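Local coordinates for Xaa-Pro Dipeptidase (Alteromonas macleodii, PDB 2QS8) that acts as a carboxypeptidase of the metal-dependent amidohydrolase superfamily, cleaving peptide bonds to release C-terminal amino acids, at the interface of chains A and B. Numbering follows the deposited sequence. Chains: chain A/B, Xaa-Pro Dipeptidase.

Contact 1: the interface of chains A and B. Residues chain A 147-148, 152, 162, 164; chain B 180, 184, 187.
B:Gln184 and B:Lys187, about one turn apart on helix 175-188, meet a loop of chain A that runs extended through A:Thr147 and then bends at A:Gly148, which takes a left-handed conformation (phi 79°). Both chains have the TIM-barrel architecture of the amidohydrolase superfamily, and this polar patch joins them in the deposited assembly; whether the pairing persists in solution the structure alone does not show. The B:Lys187 chain is stretched out from CB to NZ, its methylenes running along A:Gly148, with CD 3.8 Å from the glycine CA. Further out, CE passes the hydroxyl end of the A:Tyr162 ring, to one side of its plane, 3.9 Å from CZ, and NZ ends in a salt bridge with A:Asp152 OD2 at 2.7 Å. The ammonium reaches that carboxylate oxygen from above its plane, while the A:Gly148 amide N donates to the anti lone pair of the same OD2 (2.9 Å), holding the acid in place. With an alanine at A:Asp152, the B:Lys187 ammonium would probably lose its charged mate and the A:Gly148 turn its side-chain tether. B:Gln184 bends at chi2 (61°), swinging its amide towards A:Tyr162, whose hydroxyl OH accepts from NE2 at 2.9 Å, nearly within the amide plane. The glutamine OE1 packs 3.5 Å from the A:Thr147 methyl CG2, and A:Tyr164 brings CE1 up to the amide with its ring turned steeply, 72° from the amide plane.

Contact 2: the interface of chains A and B. Residues chain A 174-176, 216; chain B 176.
B:Tyr176 reaches from the start of its helix into a notch on chain A formed by A:Gly174, A:Pro175 and A:Glu216. Both subunits are amidohydrolase-superfamily TIM barrels, and the notch lies where one helix of chain A begins at A:Pro175 and another, 215-227, begins just before A:Glu216. From CB the tyrosine sets off with CG anti to its own carbonyl carbon (chi1 -54°), a course that carries the ring away from its helix and across to the partner. CG is the first ring atom to come near chain A, 4.1 Å from A:Gly174 CA. CD2 sits tighter against the same glycine carbon, at 3.5 Å, where the absence of a side chain lets the ring come close to the backbone. Next along that edge, CE2 packs against A:Pro175 CD at 3.4 Å; the glycine and proline carbons flank this edge from the same side of the ring plane. CE2 also points its edge at A:Glu216, whose OE1 lies in the ring plane 3.4 Å away; the carboxylate charge may favour this approach to the ring's hydrogen-bearing rim. On the opposite edge CE1 comes only loosely, at 4.2 Å, to CE1 of A:Tyr176, the same residue of the other subunit. B:Tyr176 CZ stays near A:Pro175 CD (3.6 Å). At the tip, the phenol OH of B:Tyr176 donates a hydrogen bond to A:Glu216 OE2 at 3.1 Å, arriving on the syn side but 34° out of the carboxylate plane. A:Glu216 presents this group on an extended chain that crosses the tyrosine at about a right angle, with carboxylate and ring planes 53° apart. A:Tyr176 has the same side-chain torsions as its counterpart but a different role: its ring stands beside A:Pro175, whose CG lies over the centre of one face, and it buries far less against the partner.

Contact 1: the interface of chains A and B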
ATOM      1  N   THR A 147      -5.745 -10.337  -8.057  1.00 16.96           N
ATOM      2  CA  THR A 147      -4.693 -11.091  -8.734  1.00 16.87           C
ATOM      3  C   THR A 147      -5.111 -12.514  -9.109  1.00 17.14           C
ATOM      4  O   THR A 147      -5.504 -13.301  -8.257  1.00 17.75           O
ATOM      5  CB  THR A 147      -3.425 -11.150  -7.872  1.00 18.90           C
ATOM      6  OG1 THR A 147      -2.921  -9.820  -7.692  1.00 17.35           O
ATOM      7  CG2 THR A 147      -2.351 -12.048  -8.533  1.00 16.98           C
ATOM      8  N   GLY A 148      -5.020 -12.832 -10.394  1.00 16.69           N
ATOM      9  CA  GLY A 148      -5.383 -14.163 -10.848  1.00 17.66           C
ATOM     10  C   GLY A 148      -6.873 -14.411 -10.989  1.00 18.72           C
ATOM     11  O   GLY A 148      -7.286 -15.477 -11.434  1.00 19.06           O
ATOM     12  N   ASP A 152      -8.817 -11.050 -14.503  1.00 16.67           N
ATOM     13  CA  ASP A 152      -7.447 -10.555 -14.563  1.00 18.79           C
ATOM     14  C   ASP A 152      -7.044 -10.743 -16.028  1.00 20.37           C
ATOM     15  O   ASP A 152      -6.936 -11.870 -16.519  1.00 20.55           O
ATOM     16  CB  ASP A 152      -6.531 -11.384 -13.658  1.00 20.52           C
ATOM     17  CG  ASP A 152      -5.082 -10.891 -13.669  1.00 20.42           C
ATOM     18  OD1 ASP A 152      -4.660 -10.294 -14.681  1.00 17.37           O
ATOM     19  OD2 ASP A 152      -4.363 -11.120 -12.670  1.00 19.55           O
ATOM     20  N   TYR A 162       4.195 -11.035 -19.448  1.00 25.94           N
ATOM     21  CA  TYR A 162       3.252 -10.057 -18.924  1.00 23.43           C
ATOM     22  C   TYR A 162       3.847  -9.282 -17.756  1.00 23.39           C
ATOM     23  O   TYR A 162       4.777  -9.751 -17.106  1.00 20.88           O
ATOM     24  CB  TYR A 162       1.944 -10.740 -18.487  1.00 22.25           C
ATOM     25  CG  TYR A 162       1.993 -11.527 -17.177  1.00 21.60           C
ATOM     26  CD1 TYR A 162       1.659 -10.920 -15.964  1.00 22.19           C
ATOM     27  CD2 TYR A 162       2.333 -12.887 -17.162  1.00 21.73           C
ATOM     28  CE1 TYR A 162       1.654 -11.649 -14.769  1.00 21.90           C
ATOM     29  CE2 TYR A 162       2.336 -13.619 -15.979  1.00 18.02           C
ATOM     30  CZ  TYR A 162       1.991 -12.994 -14.784  1.00 22.53           C
ATOM     31  OH  TYR A 162       1.956 -13.713 -13.611  1.00 23.01           O
ATOM     32  N   TYR A 164       3.032  -7.436 -14.053  1.00 20.38           N
ATOM     33  CA  TYR A 164       2.031  -7.490 -12.993  1.00 22.51           C
ATOM     34  C   TYR A 164       1.148  -6.242 -13.104  1.00 22.06           C
ATOM     35  O   TYR A 164       1.642  -5.121 -13.098  1.00 23.42           O
ATOM     36  CB  TYR A 164       2.700  -7.532 -11.618  1.00 22.97           C
ATOM     37  CG  TYR A 164       3.652  -8.681 -11.443  1.00 23.30           C
ATOM     38  CD1 TYR A 164       3.219 -10.001 -11.589  1.00 24.42           C
ATOM     39  CD2 TYR A 164       4.996  -8.454 -11.145  1.00 22.48           C
ATOM     40  CE1 TYR A 164       4.100 -11.068 -11.446  1.00 24.11           C
ATOM     41  CE2 TYR A 164       5.887  -9.508 -10.997  1.00 23.76           C
ATOM     42  CZ  TYR A 164       5.432 -10.813 -11.153  1.00 25.26           C
ATOM     43  OH  TYR A 164       6.310 -11.854 -11.034  1.00 25.99           O
TER
ATOM     44  N   ALA B 180      -1.803 -10.539  -2.278  1.00 18.38           N
ATOM     45  CA  ALA B 180      -1.302 -10.444  -3.634  1.00 19.81           C
ATOM     46  C   ALA B 180      -0.389 -11.631  -3.886  1.00 20.22           C
ATOM     47  O   ALA B 180      -0.485 -12.280  -4.925  1.00 22.81           O
ATOM     48  CB  ALA B 180      -0.533  -9.139  -3.836  1.00 18.42           C
ATOM     49  N   GLN B 184      -0.997 -14.768  -6.334  1.00 16.88           N
ATOM     50  CA  GLN B 184      -0.044 -14.963  -7.424  1.00 16.28           C
ATOM     51  C   GLN B 184       0.324 -16.441  -7.543  1.00 17.09           C
ATOM     52  O   GLN B 184       0.515 -16.956  -8.644  1.00 17.03           O
ATOM     53  CB  GLN B 184       1.240 -14.154  -7.192  1.00 18.90           C
ATOM     54  CG  GLN B 184       2.226 -14.232  -8.340  1.00 16.90           C
ATOM     55  CD  GLN B 184       1.639 -13.691  -9.632  1.00 21.17           C
ATOM     56  OE1 GLN B 184       0.929 -12.683  -9.628  1.00 21.98           O
ATOM     57  NE2 GLN B 184       1.941 -14.352 -10.748  1.00 19.64           N
ATOM     58  N   LYS B 187      -2.330 -18.040  -9.242  1.00 17.02           N
ATOM     59  CA  LYS B 187      -2.229 -17.652 -10.639  1.00 16.57           C
ATOM     60  C   LYS B 187      -1.168 -18.476 -11.357  1.00 16.11           C
ATOM     61  O   LYS B 187      -1.390 -18.891 -12.482  1.00 18.52           O
ATOM     62  CB  LYS B 187      -1.915 -16.149 -10.739  1.00 17.51           C
ATOM     63  CG  LYS B 187      -1.932 -15.545 -12.143  1.00 15.00           C
ATOM     64  CD  LYS B 187      -1.778 -14.014 -12.066  1.00 14.99           C
ATOM     65  CE  LYS B 187      -1.696 -13.392 -13.452  1.00 15.29           C
ATOM     66  NZ  LYS B 187      -1.846 -11.924 -13.389  1.00 14.37           N
TER

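Contact 2: the interface of chains A and B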
ATOM      1  N   GLY A 174      -6.752  -5.694  -1.478  1.00 20.55           N
ATOM      2  CA  GLY A 174      -6.988  -4.793  -0.364  1.00 18.73           C
ATOM      3  C   GLY A 174      -7.997  -3.711  -0.702  1.00 18.56           C
ATOM      4  O   GLY A 174      -8.263  -3.455  -1.877  1.00 18.01           O
ATOM      5  N   PRO A 175      -8.560  -3.036   0.313  1.00 18.97           N
ATOM      6  CA  PRO A 175      -9.555  -1.973   0.120  1.00 17.22           C
ATOM      7  C   PRO A 175      -9.070  -0.680  -0.535  1.00 18.17           C
ATOM      8  O   PRO A 175      -9.836  -0.012  -1.232  1.00 19.67           O
ATOM      9  CB  PRO A 175     -10.084  -1.741   1.534  1.00 17.00           C
ATOM     10  CG  PRO A 175      -8.877  -2.003   2.379  1.00 16.68           C
ATOM     11  CD  PRO A 175      -8.261  -3.229   1.745  1.00 17.02           C
ATOM     12  N   TYR A 176      -7.811  -0.308  -0.309  1.00 17.60           N
ATOM     13  CA  TYR A 176      -7.307   0.920  -0.904  1.00 18.63           C
ATOM     14  C   TYR A 176      -7.100   0.753  -2.407  1.00 19.39           C
ATOM     15  O   TYR A 176      -7.426   1.654  -3.187  1.00 20.81           O
ATOM     16  CB  TYR A 176      -6.022   1.366  -0.190  1.00 17.43           C
ATOM     17  CG  TYR A 176      -6.245   1.483   1.296  1.00 21.12           C
ATOM     18  CD1 TYR A 176      -5.432   0.803   2.210  1.00 20.40           C
ATOM     19  CD2 TYR A 176      -7.332   2.213   1.789  1.00 19.54           C
ATOM     20  CE1 TYR A 176      -5.707   0.841   3.584  1.00 22.39           C
ATOM     21  CE2 TYR A 176      -7.610   2.256   3.147  1.00 20.38           C
ATOM     22  CZ  TYR A 176      -6.798   1.569   4.043  1.00 22.52           C
ATOM     23  OH  TYR A 176      -7.093   1.614   5.390  1.00 23.85           O
ATOM     24  N   GLU A 216     -13.970  -7.296   3.258  1.00 23.41           N
ATOM     25  CA  GLU A 216     -13.434  -5.937   3.319  1.00 25.30           C
ATOM     26  C   GLU A 216     -13.260  -5.344   1.908  1.00 24.55           C
ATOM     27  O   GLU A 216     -13.558  -4.175   1.675  1.00 24.44           O
ATOM     28  CB  GLU A 216     -12.088  -5.953   4.043  1.00 27.86           C
ATOM     29  CG  GLU A 216     -11.305  -4.652   4.001  1.00 33.42           C
ATOM     30  CD  GLU A 216      -9.935  -4.780   4.677  1.00 37.76           C
ATOM     31  OE1 GLU A 216      -9.185  -5.727   4.352  1.00 40.14           O
ATOM     32  OE2 GLU A 216      -9.601  -3.929   5.532  1.00 39.35           O
TER
ATOM     33  N   TYR B 176      -2.151  -6.924   2.938  1.00 17.60           N
ATOM     34  CA  TYR B 176      -2.594  -6.774   1.560  1.00 18.63           C
ATOM     35  C   TYR B 176      -1.563  -7.347   0.591  1.00 19.39           C
ATOM     36  O   TYR B 176      -1.924  -8.012  -0.386  1.00 20.81           O
ATOM     37  CB  TYR B 176      -2.910  -5.301   1.262  1.00 17.43           C
ATOM     38  CG  TYR B 176      -3.900  -4.752   2.258  1.00 21.12           C
ATOM     39  CD1 TYR B 176      -3.621  -3.596   2.998  1.00 20.40           C
ATOM     40  CD2 TYR B 176      -5.087  -5.441   2.524  1.00 19.54           C
ATOM     41  CE1 TYR B 176      -4.505  -3.148   3.990  1.00 22.39           C
ATOM     42  CE2 TYR B 176      -5.967  -5.003   3.504  1.00 20.38           C
ATOM     43  CZ  TYR B 176      -5.674  -3.858   4.237  1.00 22.52           C
ATOM     44  OH  TYR B 176      -6.554  -3.441   5.213  1.00 23.85           O
TER

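Contacts 1 and 2 lie about 16 Å apart, measured between the centres of their C-alpha atoms, and both draw their chain B residues from helix 175-188. The start of that helix enters contact 2 and its later turns enter contact 1, so successive turns present one continuous face to chain A. The equivalent helix of chain A contributes its first residues to contact 2. This unequal use of the same segment fits an interface that departs from exact two-fold symmetry. Together the contacts would fix the helix along its length, although the structure alone does not show whether this pairing is the biological one.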